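Local coordinates for imelysin-like protein (Psychrobacter arcticus, PDB 3PF0) that is of unknown function but belongs to the imelysin-like (peptidase M75) family and may be a metalloendopeptidase, at residues K52-L55 against T56-A59; Q225-N228 against Q229-S233. One frame throughout, in Å; residues are numbered along the deposited sequence.

How the contacts relate
Contact 1 (residues 52-59) is one pair of turns early in helix 48-84, and contact 2 (residues 225-233) forms the opening turns of helix 225-250. Each is a local helical contact, yet the two helices pack on each other here, with the contact centres 12 Å apart. A probable hydrogen bond of 3.0 Å joins Y54 OH to W230 NE1. Packing contacts accompany it: L55 CD2 lies 3.6 Å from G226 C, and V58 CG1 3.7 Å from W230 CE2. The residues that pair i to i+4 within one helix, Y54 with V58 and L227 with F231, thus also build the interface between helices. Both sites lie on the same side of the chain's centre.

Contact 1. Residues K52-L55 against T56-A59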
# COMPACT_ATOMS: atom_id res chain seq x y z
N LYS A 52 1.45 -22.84 -11.19
CA LYS A 52 2.41 -23.02 -10.10
C LYS A 52 3.62 -22.08 -10.28
O LYS A 52 4.00 -21.39 -9.33
CB LYS A 52 2.87 -24.50 -10.03
CG LYS A 52 3.88 -24.81 -8.93
CD LYS A 52 4.35 -26.25 -9.01
CE LYS A 52 5.27 -26.62 -7.87
NZ LYS A 52 5.79 -28.00 -8.04
N THR A 53 4.19 -22.04 -11.51
CA THR A 53 5.33 -21.21 -11.92
C THR A 53 5.00 -19.72 -11.76
O THR A 53 5.82 -18.97 -11.22
CB THR A 53 5.76 -21.58 -13.36
OG1 THR A 53 6.16 -22.95 -13.40
CG2 THR A 53 6.89 -20.71 -13.90
N TYR A 54 3.79 -19.29 -12.20
CA TYR A 54 3.37 -17.88 -12.10
C TYR A 54 3.25 -17.46 -10.63
O TYR A 54 3.81 -16.43 -10.26
CB TYR A 54 2.07 -17.61 -12.87
CG TYR A 54 1.53 -16.21 -12.67
CD1 TYR A 54 2.15 -15.11 -13.27
CD2 TYR A 54 0.40 -15.98 -11.90
CE1 TYR A 54 1.66 -13.81 -13.08
CE2 TYR A 54 -0.09 -14.69 -11.69
CZ TYR A 54 0.54 -13.61 -12.29
OH TYR A 54 0.05 -12.34 -12.09
N LEU A 55 2.54 -18.26 -9.80
CA LEU A 55 2.33 -18.00 -8.36
C LEU A 55 3.67 -17.99 -7.59
O LEU A 55 3.83 -17.19 -6.68
CB LEU A 55 1.37 -19.03 -7.75
CG LEU A 55 -0.11 -18.97 -8.20
CD1 LEU A 55 -0.83 -20.25 -7.86
CD2 LEU A 55 -0.85 -17.77 -7.60
N THR A 56 4.64 -18.84 -7.99
CA THR A 56 5.98 -18.88 -7.39
C THR A 56 6.72 -17.58 -7.75
O THR A 56 7.41 -17.01 -6.90
CB THR A 56 6.73 -20.15 -7.85
OG1 THR A 56 5.97 -21.29 -7.46
CG2 THR A 56 8.13 -20.25 -7.27
N HIS A 57 6.55 -17.11 -9.00
CA HIS A 57 7.16 -15.87 -9.50
C HIS A 57 6.55 -14.64 -8.77
O HIS A 57 7.27 -13.70 -8.45
CB HIS A 57 7.01 -15.80 -11.03
CG HIS A 57 6.87 -14.42 -11.59
ND1 HIS A 57 7.98 -13.63 -11.84
CD2 HIS A 57 5.76 -13.73 -11.92
CE1 HIS A 57 7.50 -12.49 -12.30
NE2 HIS A 57 6.18 -12.51 -12.37
N VAL A 58 5.24 -14.67 -8.48
CA VAL A 58 4.52 -13.59 -7.80
C VAL A 58 5.05 -13.46 -6.36
O VAL A 58 5.30 -12.34 -5.89
CB VAL A 58 2.99 -13.83 -7.87
CG1 VAL A 58 2.23 -13.11 -6.75
CG2 VAL A 58 2.44 -13.43 -9.24
N ALA A 59 5.25 -14.59 -5.68
CA ALA A 59 5.77 -14.63 -4.31
C ALA A 59 7.21 -14.11 -4.26
O ALA A 59 7.50 -13.18 -3.51
CB ALA A 59 5.68 -16.04 -3.75
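V58 lays its CG2 methyl over one face of the Y54 ring, an i to i+4 CH-pi contact on one side of the alpha-helix 48-84. The methyl stands 3.8 Å from the ring centroid, 21° off the normal, and is displaced toward the hydroxyl end, where CZ is its nearest ring atom at 3.6 Å. Y54 has CG anti to its own nitrogen (chi1 174°), which sends the phenol along the helix toward V58. The H57 imidazole meets the same ring less closely and obliquely, CD2 to Y54 CD1 at 4.1 Å.

A different grip holds the flank at T56. Its hydroxyl turns back beside its own backbone nitrogen (chi1 -59°) and donates to K52 O, which also accepts the amide of T56; the two donors arrive from opposite faces of the carbonyl plane. Amides of H57, V58 and A59 continue the regular i to i+4 series.

Outer partners fix the polar ends. Y54 OH is bonded to W230 NE1 of helix 225-250, while V287, L288 and I291 of helix 286-292 pack against the phenol. H57 is held at both ring nitrogens, ND1 by D61 OD2 and NE2 by D285 OD2, and these two bonds fix the rotation of the ring. On the T56 side, the hydroxyl bond is the shorter of the pair at K52: OG1 to O measures 2.7 Å, against 3.0 Å for N to O.

Contact 2. Residues Q225-N228 against Q229-S233; sequences QGLN and QWFNS
L227 and F231 lie side by side, one turn apart, and form the tightly packed flank of this helical segment. Leucine CD1 reaches the rim of the phenyl ring in its plane, 3.8 Å from F231 CE2, and CG follows at 3.9 Å from the same CE2 atom. One face of that ring is taken by CD1 of the adjacent W230, whose indole turns away toward helix 48-84 and packs on V63. L227 touches Y54 of that helix as well.

Another flank carries N228 and N232, whose side chains cross at an angle. The N232 amide swings back along the helix, and ND2 donates to N228 O over 2.8 Å at a nearly straight 166°. This carbonyl also receives the backbone amide of N232, at 3.1 Å from N, so two donors grip it from opposite faces of its plane. The amide planes of N228 and N232 stand 52° apart, and both groups are tied to residues near the end of the modelled chain: N228 OD1 to R355 N, N232 ND2 also to R355 O, and N232 OD1 to G357 N.

The looser side is that of Q225 and Q229, both partly exposed. Their amides do not touch but share a water, which accepts from Q225 NE2 at 3.2 Å and donates to Q229 OE1 at 2.6 Å. The whole is i to i+4 pairing along the opening turns of helix 225-250, one side packed on helix 48-84 and another holding residues near the modelled C-terminus, in an all-helical fold.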
# COMPACT_ATOMS: atom_id res chain seq x y z
N GLN A 225 -7.39 -21.65 -6.22
CA GLN A 225 -7.47 -20.88 -4.97
C GLN A 225 -6.44 -19.73 -4.93
O GLN A 225 -6.79 -18.61 -4.55
CB GLN A 225 -7.26 -21.80 -3.76
CG GLN A 225 -7.57 -21.15 -2.41
CD GLN A 225 -6.98 -21.91 -1.24
OE1 GLN A 225 -7.43 -23.01 -0.89
NE2 GLN A 225 -5.99 -21.32 -0.59
N GLY A 226 -5.20 -20.03 -5.32
CA GLY A 226 -4.10 -19.08 -5.33
C GLY A 226 -4.27 -17.95 -6.32
O GLY A 226 -4.17 -16.77 -5.95
N LEU A 227 -4.51 -18.30 -7.60
CA LEU A 227 -4.71 -17.35 -8.69
C LEU A 227 -5.94 -16.47 -8.42
O LEU A 227 -5.87 -15.26 -8.64
CB LEU A 227 -4.85 -18.11 -10.01
CG LEU A 227 -4.61 -17.31 -11.30
CD1 LEU A 227 -3.11 -17.20 -11.60
CD2 LEU A 227 -5.33 -17.94 -12.47
N ASN A 228 -7.02 -17.07 -7.88
CA ASN A 228 -8.25 -16.34 -7.56
C ASN A 228 -8.00 -15.29 -6.46
O ASN A 228 -8.42 -14.14 -6.62
CB ASN A 228 -9.38 -17.29 -7.15
CG ASN A 228 -10.74 -16.62 -7.19
OD1 ASN A 228 -11.29 -16.34 -8.26
ND2 ASN A 228 -11.30 -16.33 -6.03
N GLN A 229 -7.30 -15.67 -5.38
CA GLN A 229 -7.00 -14.79 -4.25
C GLN A 229 -6.08 -13.65 -4.67
O GLN A 229 -6.30 -12.52 -4.25
CB GLN A 229 -6.39 -15.56 -3.07
CG GLN A 229 -6.47 -14.77 -1.75
CD GLN A 229 -6.41 -15.60 -0.50
OE1 GLN A 229 -5.70 -16.62 -0.40
NE2 GLN A 229 -7.09 -15.13 0.53
N TRP A 230 -5.04 -13.96 -5.47
CA TRP A 230 -4.05 -13.00 -5.95
C TRP A 230 -4.71 -11.87 -6.79
O TRP A 230 -4.48 -10.70 -6.49
CB TRP A 230 -2.95 -13.72 -6.75
CG TRP A 230 -2.06 -12.84 -7.60
CD1 TRP A 230 -1.95 -12.86 -8.95
CD2 TRP A 230 -1.19 -11.80 -7.14
NE1 TRP A 230 -1.04 -11.92 -9.37
CE2 TRP A 230 -0.55 -11.25 -8.28
CE3 TRP A 230 -0.89 -11.25 -5.87
CZ2 TRP A 230 0.37 -10.20 -8.20
CZ3 TRP A 230 0.02 -10.21 -5.79
CH2 TRP A 230 0.65 -9.70 -6.94
N PHE A 231 -5.51 -12.22 -7.81
CA PHE A 231 -6.12 -11.22 -8.68
C PHE A 231 -7.27 -10.48 -7.99
O PHE A 231 -7.52 -9.32 -8.33
CB PHE A 231 -6.58 -11.82 -10.01
CG PHE A 231 -5.41 -12.05 -10.93
CD1 PHE A 231 -4.85 -10.99 -11.64
CD2 PHE A 231 -4.84 -13.31 -11.06
CE1 PHE A 231 -3.75 -11.20 -12.47
CE2 PHE A 231 -3.74 -13.51 -11.89
CZ PHE A 231 -3.20 -12.45 -12.59
N ASN A 232 -7.93 -11.11 -7.00
CA ASN A 232 -8.97 -10.41 -6.25
C ASN A 232 -8.31 -9.41 -5.31
O ASN A 232 -8.88 -8.35 -5.04
CB ASN A 232 -9.88 -11.37 -5.51
CG ASN A 232 -11.05 -11.78 -6.35
OD1 ASN A 232 -12.03 -11.05 -6.48
ND2 ASN A 232 -10.93 -12.92 -7.03
N SER A 233 -7.08 -9.71 -4.87
CA SER A 233 -6.27 -8.83 -4.04
C SER A 233 -5.88 -7.59 -4.85
O SER A 233 -5.95 -6.48 -4.33
CB SER A 233 -5.02 -9.57 -3.54
OG SER A 233 -4.31 -8.78 -2.60
O HOH W 1 -4.43 -18.67 -1.43